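PDB 3SIM: protein, Family 18 Chitinase from Crocus vernus, which probably hydrolyses the beta-1,4 linkages of chitin, as a plant family 18 glycosyl hydrolase built on a TIM barrel. Local coordinates for residues W56-K70 / T111-D123. Numbering follows the deposited sequence.
Sequences WDSSILGPDQISAIK and TRIIQRYNLDGID
Tyr117 lies with its ring between Trp56 and Pro63, one on each face. Trp56 presents its edge to the tyrosine face in a T-shaped pair, the six-membered rings 5.3 Å apart between centroids and inclined at 68°; Trp56 CZ2 lies over the rim, 3.9 Å from Tyr117 CE2. Pro63 covers the opposite face toward the rim, its CG above the ring and its CD 3.7 Å from Tyr117 CD2, while Pro63 CG also covers one face of the Arg116 guanidinium. The tyrosine edge meets Ile66 CD1 and the carbonyl oxygen of Leu61. That oxygen also takes the indole N-H, Trp56 NE1 to Leu61 O 3.2 Å, in both the carbonyl plane and the indole plane. Ile66, whose CG1 stands beside the backbone N (chi1 -64°), extends CD1 to 3.9 Å from Tyr117 CB and 4.0 Å from Leu119 CD2.

The polar contacts gather at Lys70. Its chain bends at chi3 (-60°), so that NZ donates a hydrogen bond to Asn118 O (3.0 Å), nearly in line with its C=O bond. Asn118, the first residue past helix 99-116 to leave helical phi/psi, belongs to a Schellman motif, and its carbonyl receives the lysine. Lys70 NZ also makes a salt bridge to Asp120 OD2 at 3.4 Å, with only a weak hydrogen bond in it; the same carboxylate oxygen accepts the backbone N-H of Val78.

The contact joins neighbouring helices of the barrel's outer layer: helix 63-72 and the loop before it meet the C-terminal end of helix 99-116 and the turn into strand 121-125. Beneath them, Trp56 rests on Val80, Ile66 on Val78 and Leu119 on both, in strand 76-83, which pairs in parallel with strand 121-125.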
loop_
_atom_site.group_PDB
_atom_site.type_symbol
_atom_site.label_atom_id
_atom_site.label_comp_id
_atom_site.label_asym_id
_atom_site.label_seq_id
_atom_site.Cartn_x
_atom_site.Cartn_y
_atom_site.Cartn_z
ATOM N N TRP A 56 -7.481 8.302 8.230
ATOM C CA TRP A 56 -6.591 8.130 9.355
ATOM C C TRP A 56 -6.695 9.300 10.291
ATOM O O TRP A 56 -7.267 10.299 9.950
ATOM C CB TRP A 56 -5.114 7.895 8.989
ATOM C CG TRP A 56 -4.381 9.038 8.449
ATOM C CD1 TRP A 56 -3.599 9.893 9.122
ATOM C CD2 TRP A 56 -4.362 9.458 7.116
ATOM N NE1 TRP A 56 -3.098 10.830 8.305
ATOM C CE2 TRP A 56 -3.541 10.582 7.049
ATOM C CE3 TRP A 56 -4.939 8.980 5.947
ATOM C CZ2 TRP A 56 -3.301 11.231 5.883
ATOM C CZ3 TRP A 56 -4.704 9.621 4.814
ATOM C CH2 TRP A 56 -3.901 10.741 4.775
ATOM N N ASP A 57 -6.112 9.130 11.452
ATOM C CA ASP A 57 -6.169 10.119 12.523
ATOM C C ASP A 57 -5.006 11.145 12.457
ATOM O O ASP A 57 -3.915 10.887 12.880
ATOM C CB ASP A 57 -6.313 9.398 13.887
ATOM C CG ASP A 57 -6.517 10.355 15.082
ATOM O OD1 ASP A 57 -6.338 11.517 14.983
ATOM O OD2 ASP A 57 -6.825 9.877 16.116
ATOM N N SER A 58 -5.336 12.313 11.949
ATOM C CA SER A 58 -4.394 13.396 11.772
ATOM C C SER A 58 -3.791 13.927 13.063
ATOM O O SER A 58 -2.760 14.431 13.059
ATOM C CB SER A 58 -4.924 14.529 10.910
ATOM O OG SER A 58 -5.930 15.266 11.475
ATOM N N SER A 59 -4.466 13.750 14.167
ATOM C CA SER A 59 -3.885 14.125 15.411
ATOM C C SER A 59 -2.742 13.243 15.922
ATOM O O SER A 59 -2.012 13.604 16.765
ATOM C CB SER A 59 -4.927 14.374 16.442
ATOM O OG SER A 59 -5.142 13.234 17.135
ATOM N N ILE A 60 -2.698 12.036 15.432
ATOM C CA ILE A 60 -1.589 11.149 15.693
ATOM C C ILE A 60 -0.555 11.098 14.537
ATOM O O ILE A 60 0.600 11.225 14.754
ATOM C CB ILE A 60 -2.089 9.744 16.072
ATOM C CG1 ILE A 60 -2.865 9.781 17.381
ATOM C CG2 ILE A 60 -1.001 8.768 16.229
ATOM C CD1 ILE A 60 -3.843 8.765 17.430
ATOM N N LEU A 61 -1.021 10.857 13.327
ATOM C CA LEU A 61 -0.240 10.957 12.102
ATOM C C LEU A 61 -0.446 12.281 11.298
ATOM O O LEU A 61 -1.125 12.292 10.316
ATOM C CB LEU A 61 -0.507 9.735 11.245
ATOM C CG LEU A 61 -0.550 8.457 12.076
ATOM C CD1 LEU A 61 -1.123 7.337 11.347
ATOM C CD2 LEU A 61 0.771 8.135 12.659
ATOM N N GLY A 62 0.113 13.365 11.787
ATOM C CA GLY A 62 0.049 14.621 11.132
ATOM C C GLY A 62 1.303 15.133 10.441
ATOM O O GLY A 62 2.343 14.527 10.488
ATOM N N PRO A 63 1.150 16.331 9.878
ATOM C CA PRO A 63 2.202 17.023 9.164
ATOM C C PRO A 63 3.453 17.249 10.039
ATOM O O PRO A 63 4.476 16.966 9.572
ATOM C CB PRO A 63 1.521 18.334 8.752
ATOM C CG PRO A 63 0.173 18.017 8.649
ATOM C CD PRO A 63 -0.135 16.975 9.611
ATOM N N ASP A 64 3.333 17.683 11.274
ATOM C CA ASP A 64 4.466 17.806 12.181
ATOM C C ASP A 64 5.185 16.478 12.576
ATOM O O ASP A 64 6.359 16.432 12.645
ATOM C CB ASP A 64 4.090 18.593 13.433
ATOM C CG ASP A 64 3.587 20.022 13.152
ATOM O OD1 ASP A 64 3.919 20.676 12.174
ATOM O OD2 ASP A 64 2.858 20.463 13.991
ATOM N N GLN A 65 4.408 15.444 12.831
ATOM C CA GLN A 65 4.973 14.123 13.095
ATOM C C GLN A 65 5.781 13.559 11.875
ATOM O O GLN A 65 6.827 12.977 12.022
ATOM C CB GLN A 65 3.950 13.129 13.609
ATOM C CG GLN A 65 3.332 13.509 14.920
ATOM C CD GLN A 65 2.198 14.497 14.816
ATOM O OE1 GLN A 65 1.732 14.851 13.783
ATOM N NE2 GLN A 65 1.797 14.957 15.917
ATOM N N ILE A 66 5.247 13.788 10.685
ATOM C CA ILE A 66 5.853 13.389 9.429
ATOM C C ILE A 66 7.206 14.088 9.196
ATOM O O ILE A 66 8.183 13.460 8.889
ATOM C CB ILE A 66 4.891 13.551 8.238
ATOM C CG1 ILE A 66 3.679 12.620 8.366
ATOM C CG2 ILE A 66 5.600 13.321 6.964
ATOM C CD1 ILE A 66 2.568 12.928 7.501
ATOM N N SER A 67 7.224 15.375 9.464
ATOM C CA SER A 67 8.427 16.178 9.403
ATOM C C SER A 67 9.459 15.736 10.388
ATOM O O SER A 67 10.564 15.611 10.036
ATOM C CB SER A 67 8.130 17.630 9.723
ATOM O OG SER A 67 7.697 18.290 8.621
ATOM N N ALA A 68 9.048 15.505 11.620
ATOM C CA ALA A 68 9.939 15.007 12.648
ATOM C C ALA A 68 10.544 13.619 12.384
ATOM O O ALA A 68 11.686 13.421 12.590
ATOM C CB ALA A 68 9.290 15.042 13.952
ATOM N N ILE A 69 9.743 12.672 11.947
ATOM C CA ILE A 69 10.249 11.357 11.656
ATOM C C ILE A 69 11.255 11.362 10.485
ATOM O O ILE A 69 12.232 10.751 10.533
ATOM C CB ILE A 69 9.101 10.283 11.482
ATOM C CG1 ILE A 69 9.642 8.876 11.697
ATOM C CG2 ILE A 69 8.481 10.426 10.173
ATOM C CD1 ILE A 69 9.993 8.602 13.013
ATOM N N LYS A 70 10.955 12.096 9.456
ATOM C CA LYS A 70 11.838 12.257 8.343
ATOM C C LYS A 70 13.169 12.943 8.691
ATOM O O LYS A 70 14.159 12.673 8.151
ATOM C CB LYS A 70 11.133 12.891 7.158
ATOM C CG LYS A 70 10.106 11.998 6.524
ATOM C CD LYS A 70 9.748 12.360 5.151
ATOM C CE LYS A 70 9.189 13.729 5.026
ATOM N NZ LYS A 70 8.678 13.988 3.695
ATOM N N THR A 111 -3.607 16.523 -4.356
ATOM C CA THR A 111 -2.536 17.491 -4.408
ATOM C C THR A 111 -2.518 18.309 -3.117
ATOM O O THR A 111 -1.540 18.386 -2.495
ATOM C CB THR A 111 -2.571 18.454 -5.627
ATOM O OG1 THR A 111 -2.225 17.782 -6.811
ATOM C CG2 THR A 111 -1.569 19.586 -5.411
ATOM N N ARG A 112 -3.675 18.765 -2.684
ATOM C CA ARG A 112 -3.805 19.419 -1.382
ATOM C C ARG A 112 -3.373 18.543 -0.190
ATOM O O ARG A 112 -2.630 18.966 0.612
ATOM C CB ARG A 112 -5.249 19.923 -1.125
ATOM C CG ARG A 112 -5.428 20.584 0.229
ATOM C CD ARG A 112 -6.863 20.901 0.652
ATOM N NE ARG A 112 -6.884 21.369 2.004
ATOM C CZ ARG A 112 -6.976 20.589 3.047
ATOM N NH1 ARG A 112 -7.111 19.304 2.865
ATOM N NH2 ARG A 112 -6.933 21.069 4.242
ATOM N N ILE A 113 -3.838 17.313 -0.123
ATOM C CA ILE A 113 -3.457 16.422 0.951
ATOM C C ILE A 113 -1.936 16.114 0.948
ATOM O O ILE A 113 -1.309 16.174 1.955
ATOM C CB ILE A 113 -4.321 15.094 0.966
ATOM C CG1 ILE A 113 -5.760 15.334 1.445
ATOM C CG2 ILE A 113 -3.728 14.015 1.845
ATOM C CD1 ILE A 113 -6.718 14.348 1.041
ATOM N N ILE A 114 -1.402 15.805 -0.211
ATOM C CA ILE A 114 -0.023 15.445 -0.361
ATOM C C ILE A 114 0.900 16.596 0.044
ATOM O O ILE A 114 1.758 16.378 0.805
ATOM C CB ILE A 114 0.294 14.964 -1.804
ATOM C CG1 ILE A 114 -0.338 13.596 -2.068
ATOM C CG2 ILE A 114 1.763 14.980 -2.049
ATOM C CD1 ILE A 114 -0.395 13.216 -3.463
ATOM N N GLN A 115 0.635 17.803 -0.439
ATOM C CA GLN A 115 1.404 19.001 -0.055
ATOM C C GLN A 115 1.280 19.316 1.438
ATOM O O GLN A 115 2.213 19.535 2.082
ATOM C CB GLN A 115 1.057 20.233 -0.924
ATOM C CG GLN A 115 1.302 20.066 -2.415
ATOM C CD GLN A 115 0.850 21.251 -3.269
ATOM O OE1 GLN A 115 -0.044 21.955 -2.928
ATOM N NE2 GLN A 115 1.482 21.439 -4.363
ATOM N N ARG A 116 0.074 19.265 1.954
ATOM C CA ARG A 116 -0.175 19.529 3.349
ATOM C C ARG A 116 0.515 18.568 4.322
ATOM O O ARG A 116 1.024 19.019 5.275
ATOM C CB ARG A 116 -1.668 19.652 3.677
ATOM C CG ARG A 116 -1.944 20.362 4.983
ATOM C CD ARG A 116 -3.433 20.551 5.249
ATOM N NE ARG A 116 -4.006 19.522 6.089
ATOM C CZ ARG A 116 -3.820 19.452 7.385
ATOM N NH1 ARG A 116 -4.378 18.548 8.081
ATOM N NH2 ARG A 116 -3.094 20.339 7.983
ATOM N N TYR A 117 0.532 17.272 4.038
ATOM C CA TYR A 117 1.171 16.289 4.898
ATOM C C TYR A 117 2.688 16.076 4.588
ATOM O O TYR A 117 3.342 15.267 5.195
ATOM C CB TYR A 117 0.398 14.965 4.957
ATOM C CG TYR A 117 -0.922 15.007 5.745
ATOM C CD1 TYR A 117 -2.051 15.554 5.204
ATOM C CD2 TYR A 117 -1.010 14.477 7.004
ATOM C CE1 TYR A 117 -3.239 15.597 5.925
ATOM C CE2 TYR A 117 -2.162 14.481 7.701
ATOM C CZ TYR A 117 -3.278 15.048 7.173
ATOM O OH TYR A 117 -4.409 15.054 7.873
ATOM N N ASN A 118 3.219 16.825 3.655
ATOM C CA ASN A 118 4.593 16.615 3.221
ATOM C C ASN A 118 4.914 15.207 2.621
ATOM O O ASN A 118 5.890 14.687 2.947
ATOM C CB ASN A 118 5.584 16.767 4.399
ATOM C CG ASN A 118 5.271 17.917 5.350
ATOM O OD1 ASN A 118 4.982 17.712 6.545
ATOM N ND2 ASN A 118 5.327 19.118 4.825
ATOM N N LEU A 119 4.028 14.627 1.847
ATOM C CA LEU A 119 4.134 13.254 1.321
ATOM C C LEU A 119 4.962 13.128 0.046
ATOM O O LEU A 119 5.065 14.049 -0.705
ATOM C CB LEU A 119 2.745 12.648 1.137
ATOM C CG LEU A 119 1.770 12.595 2.328
ATOM C CD1 LEU A 119 0.445 11.900 1.994
ATOM C CD2 LEU A 119 2.407 12.071 3.582
ATOM N N ASP A 120 5.493 11.942 -0.180
ATOM C CA ASP A 120 6.375 11.611 -1.275
ATOM C C ASP A 120 5.819 10.698 -2.383
ATOM O O ASP A 120 6.383 10.569 -3.446
ATOM C CB ASP A 120 7.615 10.978 -0.679
ATOM C CG ASP A 120 8.211 11.806 0.429
ATOM O OD1 ASP A 120 8.810 12.823 0.090
ATOM O OD2 ASP A 120 8.007 11.426 1.604
ATOM N N GLY A 121 4.719 10.046 -2.082
ATOM C CA GLY A 121 4.110 9.055 -2.920
ATOM C C GLY A 121 2.658 8.684 -2.673
ATOM O O GLY A 121 2.085 9.104 -1.733
ATOM N N ILE A 122 2.089 7.901 -3.571
ATOM C CA ILE A 122 0.795 7.247 -3.366
ATOM C C ILE A 122 0.792 5.719 -3.603
ATOM O O ILE A 122 1.649 5.188 -4.261
ATOM C CB ILE A 122 -0.419 7.917 -4.062
ATOM C CG1 ILE A 122 -0.598 7.466 -5.492
ATOM C CG2 ILE A 122 -0.336 9.363 -4.020
ATOM C CD1 ILE A 122 0.537 7.548 -6.237
ATOM N N ASP A 123 -0.200 5.065 -3.057
ATOM C CA ASP A 123 -0.432 3.645 -3.217
ATOM C C ASP A 123 -1.898 3.420 -3.616
ATOM O O ASP A 123 -2.763 4.068 -3.134
ATOM C CB ASP A 123 -0.092 2.847 -1.965
ATOM C CG ASP A 123 -0.557 1.354 -2.037
ATOM O OD1 ASP A 123 -0.218 0.617 -2.957
ATOM O OD2 ASP A 123 -1.323 0.956 -1.208
#